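PDB 4KQC: periplasmic binding protein/LacI transcriptional regulator, which probably binds a carbohydrate in the periplasm as the solute-binding component of an ABC transporter. Local coordinates for residues His16-Trp19 with Val20-Asp24; Lys254-Leu257 with Asp258-Asn262. All blocks are in the same frame, centred on the assembly; numbering follows the deposited sequence. Where two conformers were deposited one is given.

Contact 1 (16-24) lies at the beginning of helix 18-33, and contact 2 (254-262) takes in all of the short helix 254-261; each helix crosses over between two parallel strands, in two different sheets. Helix 18-33 joins strands 6-10 and 36-40 of one six-stranded sheet; helix 254-261, met much later along the chain, joins strands 246-250 and 267-270 of the other. The contact centres are 19 Å apart and their nearest atoms about 7 Å, so the two do not touch. Two sheets of this kind, one to a lobe, are the layout of periplasmic binding proteins, in which the ligand is usually held between the lobes. Phe18 spans this division, reaching Asp93 as well as Gln271 and Pro273.

Contact 1: residues His16-Trp19 with Val20-Asp24; sequences HKFW and VTVRD
Arg23 N donates to Trp19 O over 2.9 Å with an N-H...O angle of 163°, the straightest of the backbone bonds that join 16-19 to 20-24. Val22 N reaches Phe18 O at 3.2 Å, and Val20 N closes a tighter turn on Lys17 O at 2.9 Å. This last bond is bent, 137° at the hydrogen, and its donor stands well above the carbonyl plane. Lys17 O also takes a proton from a water at 3.0 Å, and the same water makes a weak bond to Thr21 OG1, bridging the two residues beside the first turn.

Val22 carries the packing: its CG2 meets two aromatic rings, and its CG1 only the indole of the two. CG2 approaches the Phe18 ring obliquely, 3.6 Å from CE1, and also lies over one face of the Trp19 indole, offset toward its rim. CG1 lies 3.9 Å from Trp19 CZ3, at the six-membered end of the indole, where Trp19 and Val22 run side by side. The phenyl comes to the same indole face, Phe18 CD1 standing 3.6 Å above the plane, while His16 O sits at the indole edge. Different first torsions in these neighbouring residues bring the rings together: Phe18 has CG anti to the backbone N (chi1 178°), whereas Trp19 has CG anti to its carbonyl carbon.

Beyond the turn, Phe39 of strand 36-40 touches Trp19 and Val22, packing the helix against its own sheet. Pro273 and Ile276 of helix 273-288 meet Phe18. The contact thus pairs a polar, hydrated side at Lys17 and Thr21 with a buried apolar one, where a branched valine wedged against two rings is likely to restrict their turning close to the junction of the lobes.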
loop_
_atom_site.group_PDB
_atom_site.type_symbol
_atom_site.label_atom_id
_atom_site.label_comp_id
_atom_site.label_asym_id
_atom_site.label_seq_id
_atom_site.Cartn_x
_atom_site.Cartn_y
_atom_site.Cartn_z
ATOM N N HIS A 16 -10.670 -6.643 -1.239
ATOM C CA HIS A 16 -9.403 -7.184 -0.753
ATOM C C HIS A 16 -9.604 -7.571 0.699
ATOM O O HIS A 16 -10.128 -6.755 1.459
ATOM C CB HIS A 16 -8.286 -6.172 -0.886
ATOM C CG HIS A 16 -8.132 -5.656 -2.295
ATOM N ND1 HIS A 16 -7.744 -6.472 -3.342
ATOM C CD2 HIS A 16 -8.397 -4.446 -2.835
ATOM C CE1 HIS A 16 -7.731 -5.771 -4.461
ATOM N NE2 HIS A 16 -8.130 -4.539 -4.184
ATOM N N LYS A 17 -9.233 -8.795 1.066
ATOM C CA LYS A 17 -9.506 -9.323 2.426
ATOM C C LYS A 17 -8.723 -8.653 3.568
ATOM O O LYS A 17 -9.030 -8.872 4.727
ATOM C CB LYS A 17 -9.237 -10.816 2.498
ATOM C CG LYS A 17 -10.194 -11.713 1.706
ATOM C CD LYS A 17 -9.717 -13.169 1.890
ATOM C CE LYS A 17 -10.174 -14.124 0.793
ATOM N NZ LYS A 17 -11.434 -14.798 1.204
ATOM N N PHE A 18 -7.690 -7.891 3.203
ATOM C CA PHE A 18 -7.093 -6.908 4.129
ATOM C C PHE A 18 -8.186 -6.264 4.965
ATOM O O PHE A 18 -8.027 -6.069 6.141
ATOM C CB PHE A 18 -6.410 -5.889 3.235
ATOM C CG PHE A 18 -5.737 -4.713 3.931
ATOM C CD1 PHE A 18 -6.416 -3.541 4.197
ATOM C CD2 PHE A 18 -4.360 -4.759 4.237
ATOM C CE1 PHE A 18 -5.761 -2.419 4.677
ATOM C CE2 PHE A 18 -3.716 -3.624 4.761
ATOM C CZ PHE A 18 -4.418 -2.483 5.012
ATOM N N TRP A 19 -9.291 -5.877 4.320
ATOM C CA TRP A 19 -10.328 -5.100 4.965
ATOM C C TRP A 19 -11.166 -5.888 5.982
ATOM O O TRP A 19 -11.754 -5.280 6.896
ATOM C CB TRP A 19 -11.206 -4.359 3.907
ATOM C CG TRP A 19 -10.426 -3.265 3.316
ATOM C CD1 TRP A 19 -9.640 -3.316 2.231
ATOM C CD2 TRP A 19 -10.256 -1.964 3.869
ATOM N NE1 TRP A 19 -9.006 -2.120 2.037
ATOM C CE2 TRP A 19 -9.361 -1.272 3.042
ATOM C CE3 TRP A 19 -10.818 -1.305 4.953
ATOM C CZ2 TRP A 19 -8.975 0.041 3.285
ATOM C CZ3 TRP A 19 -10.412 0.033 5.162
ATOM C CH2 TRP A 19 -9.514 0.658 4.324
ATOM N N VAL A 20 -11.163 -7.223 5.901
ATOM C CA VAL A 20 -11.764 -8.040 6.939
ATOM C C VAL A 20 -10.974 -7.861 8.255
ATOM O O VAL A 20 -11.516 -7.682 9.361
ATOM C CB VAL A 20 -11.774 -9.495 6.487
ATOM C CG1 VAL A 20 -12.262 -10.424 7.575
ATOM C CG2 VAL A 20 -12.676 -9.618 5.271
ATOM N N THR A 21 -9.654 -7.830 8.100
ATOM C CA THR A 21 -8.825 -7.625 9.263
ATOM C C THR A 21 -8.920 -6.184 9.863
ATOM O O THR A 21 -8.922 -6.002 11.094
ATOM C CB THR A 21 -7.378 -7.972 8.954
ATOM O OG1 THR A 21 -7.339 -9.338 8.444
ATOM C CG2 THR A 21 -6.554 -7.826 10.188
ATOM N N VAL A 22 -9.048 -5.196 9.005
ATOM C CA VAL A 22 -9.258 -3.848 9.441
ATOM C C VAL A 22 -10.559 -3.813 10.238
ATOM O O VAL A 22 -10.608 -3.164 11.266
ATOM C CB VAL A 22 -9.360 -2.855 8.264
ATOM C CG1 VAL A 22 -9.716 -1.460 8.737
ATOM C CG2 VAL A 22 -8.072 -2.814 7.426
ATOM N N ARG A 23 -11.611 -4.423 9.702
ATOM C CA ARG A 23 -12.887 -4.460 10.426
ATOM C C ARG A 23 -12.731 -5.062 11.785
ATOM O O ARG A 23 -13.309 -4.537 12.757
ATOM C CB ARG A 23 -14.021 -5.144 9.671
ATOM C CG ARG A 23 -15.368 -5.095 10.384
ATOM C CD ARG A 23 -16.499 -5.577 9.497
ATOM N NE ARG A 23 -16.395 -6.972 9.150
ATOM C CZ ARG A 23 -17.311 -7.683 8.503
ATOM N NH1 ARG A 23 -18.403 -7.108 8.025
ATOM N NH2 ARG A 23 -17.124 -8.992 8.336
ATOM N N ASP A 24 -11.977 -6.158 11.879
ATOM C CA ASP A 24 -11.760 -6.785 13.193
ATOM C C ASP A 24 -11.156 -5.786 14.197
ATOM O O ASP A 24 -11.583 -5.763 15.384
ATOM C CB ASP A 24 -10.810 -7.966 13.104
ATOM C CG ASP A 24 -11.397 -9.165 12.336
ATOM O OD1 ASP A 24 -12.645 -9.314 12.285
ATOM O OD2 ASP A 24 -10.561 -9.952 11.823
HETATM O O HOH W 1 -8.341 -11.499 5.942
#

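Contact 2: residues Lys254-Leu257 with Asp258-Asn262. With NO3 (nitrate ion), chain F.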
loop_
_atom_site.group_PDB
_atom_site.type_symbol
_atom_site.label_atom_id
_atom_site.label_comp_id
_atom_site.label_asym_id
_atom_site.label_seq_id
_atom_site.Cartn_x
_atom_site.Cartn_y
_atom_site.Cartn_z
ATOM N N LYS A 254 -3.137 -13.800 -1.946
ATOM C CA LYS A 254 -2.620 -15.133 -2.229
ATOM C C LYS A 254 -1.608 -15.225 -3.358
ATOM O O LYS A 254 -0.613 -15.903 -3.225
ATOM C CB LYS A 254 -3.759 -16.117 -2.492
ATOM C CG LYS A 254 -3.349 -17.538 -2.824
ATOM C CD LYS A 254 -3.510 -18.487 -1.667
ATOM C CE LYS A 254 -3.119 -19.912 -2.059
ATOM N NZ LYS A 254 -2.006 -20.385 -1.189
ATOM N N PRO A 255 -1.882 -14.568 -4.524
ATOM C CA PRO A 255 -0.860 -14.753 -5.590
ATOM C C PRO A 255 0.539 -14.289 -5.179
ATOM O O PRO A 255 1.520 -14.959 -5.484
ATOM C CB PRO A 255 -1.386 -13.920 -6.757
ATOM C CG PRO A 255 -2.817 -13.688 -6.467
ATOM C CD PRO A 255 -2.987 -13.722 -4.963
ATOM N N GLN A 256 0.600 -13.142 -4.523
ATOM C CA GLN A 256 1.855 -12.629 -4.013
ATOM C C GLN A 256 2.493 -13.553 -2.977
ATOM O O GLN A 256 3.726 -13.690 -2.955
ATOM C CB GLN A 256 1.674 -11.192 -3.465
ATOM C CG GLN A 256 2.973 -10.525 -3.070
ATOM C CD GLN A 256 2.923 -8.995 -2.950
ATOM O OE1 GLN A 256 3.975 -8.328 -2.963
ATOM N NE2 GLN A 256 1.708 -8.414 -2.820
ATOM N N LEU A 257 1.694 -14.073 -2.047
ATOM C CA LEU A 257 2.228 -14.962 -1.001
ATOM C C LEU A 257 2.790 -16.194 -1.641
ATOM O O LEU A 257 3.877 -16.664 -1.319
ATOM C CB LEU A 257 1.112 -15.342 -0.023
ATOM C CG LEU A 257 0.569 -14.189 0.841
ATOM C CD1 LEU A 257 -0.593 -14.604 1.724
ATOM C CD2 LEU A 257 1.714 -13.689 1.672
ATOM N N ASP A 258 2.046 -16.793 -2.570
ATOM C CA ASP A 258 2.565 -17.986 -3.244
ATOM C C ASP A 258 3.858 -17.678 -4.022
ATOM O O ASP A 258 4.769 -18.521 -4.047
ATOM C CB ASP A 258 1.514 -18.495 -4.225
ATOM C CG ASP A 258 0.350 -19.160 -3.531
ATOM O OD1 ASP A 258 0.454 -19.453 -2.308
ATOM O OD2 ASP A 258 -0.663 -19.395 -4.242
ATOM N N ALA A 259 3.914 -16.504 -4.680
ATOM C CA ALA A 259 5.142 -16.111 -5.419
ATOM C C ALA A 259 6.327 -15.998 -4.477
ATOM O O ALA A 259 7.456 -16.283 -4.860
ATOM C CB ALA A 259 4.960 -14.829 -6.171
ATOM N N ILE A 260 6.099 -15.463 -3.285
ATOM C CA ILE A 260 7.205 -15.427 -2.250
ATOM C C ILE A 260 7.576 -16.860 -1.825
ATOM O O ILE A 260 8.724 -17.194 -1.805
ATOM C CB ILE A 260 6.841 -14.551 -1.048
ATOM C CG1 ILE A 260 6.841 -13.094 -1.516
ATOM C CG2 ILE A 260 7.836 -14.755 0.126
ATOM C CD1 ILE A 260 6.166 -12.164 -0.585
ATOM N N ARG A 261 6.587 -17.721 -1.554
ATOM C CA ARG A 261 6.898 -19.117 -1.211
ATOM C C ARG A 261 7.662 -19.875 -2.310
ATOM O O ARG A 261 8.554 -20.687 -2.020
ATOM C CB ARG A 261 5.629 -19.851 -0.839
ATOM C CG ARG A 261 4.987 -19.362 0.449
ATOM C CD ARG A 261 3.716 -20.172 0.714
ATOM N NE ARG A 261 2.982 -19.609 1.822
ATOM C CZ ARG A 261 3.365 -19.742 3.085
ATOM N NH1 ARG A 261 4.439 -20.453 3.390
ATOM N NH2 ARG A 261 2.638 -19.191 4.062
ATOM N N ASN A 262 7.347 -19.588 -3.572
ATOM C CA ASN A 262 7.948 -20.231 -4.721
ATOM C C ASN A 262 9.233 -19.572 -5.205
ATOM O O ASN A 262 9.764 -20.003 -6.238
ATOM C CB ASN A 262 6.943 -20.163 -5.883
ATOM C CG ASN A 262 5.744 -21.048 -5.694
ATOM O OD1 ASN A 262 5.810 -22.046 -4.981
ATOM N ND2 ASN A 262 4.614 -20.682 -6.340
HETATM N N NO3 F . 1.150 -22.241 -5.120
HETATM O O1 NO3 F . 1.798 -22.556 -4.122
HETATM O O2 NO3 F . -0.252 -22.121 -5.065
HETATM O O3 NO3 F . 1.804 -22.006 -6.331
#
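Asp258 OD1 receives Lys254 NZ at 2.9 Å on its syn lone pair, a salt bridge across one turn of helix 254-261 that belongs to one of two lysine conformers and is less certain for it. In this conformer, bends at chi2 (103°) and chi4 lay the lysine chain along the carboxylate, with Lys254 CE 3.3 Å from Asp258 OD2. The same two residues are joined through their backbones, Asp258 N to Lys254 O at 2.9 Å and nearly straight (175°). Ala259, Ile260 and Arg261 continue the i to i+4 helical bonding to Pro255, Gln256 and Leu257. A nitrate, probably from the crystallisation liquor, accepts a 3.1 Å bond at O3 from Asn262 ND2; its O2 lies 2.9 Å from Asp258 OD2.

With an alanine in place of Asp258, the Lys254 ammonium of this conformer would probably lose its mate and swing more freely.

On the buried side, Gln256 OE1 bonds to Ser268 OG, and its NE2 to Phe250 O and Ser252 O, tying the helix to Phe250 and the turn after it, and to strand 267-270. Arg261 pairs with Asp309. Charge pairs therefore line the exposed side, while a doubly bonded amide satisfies its polar atoms inside.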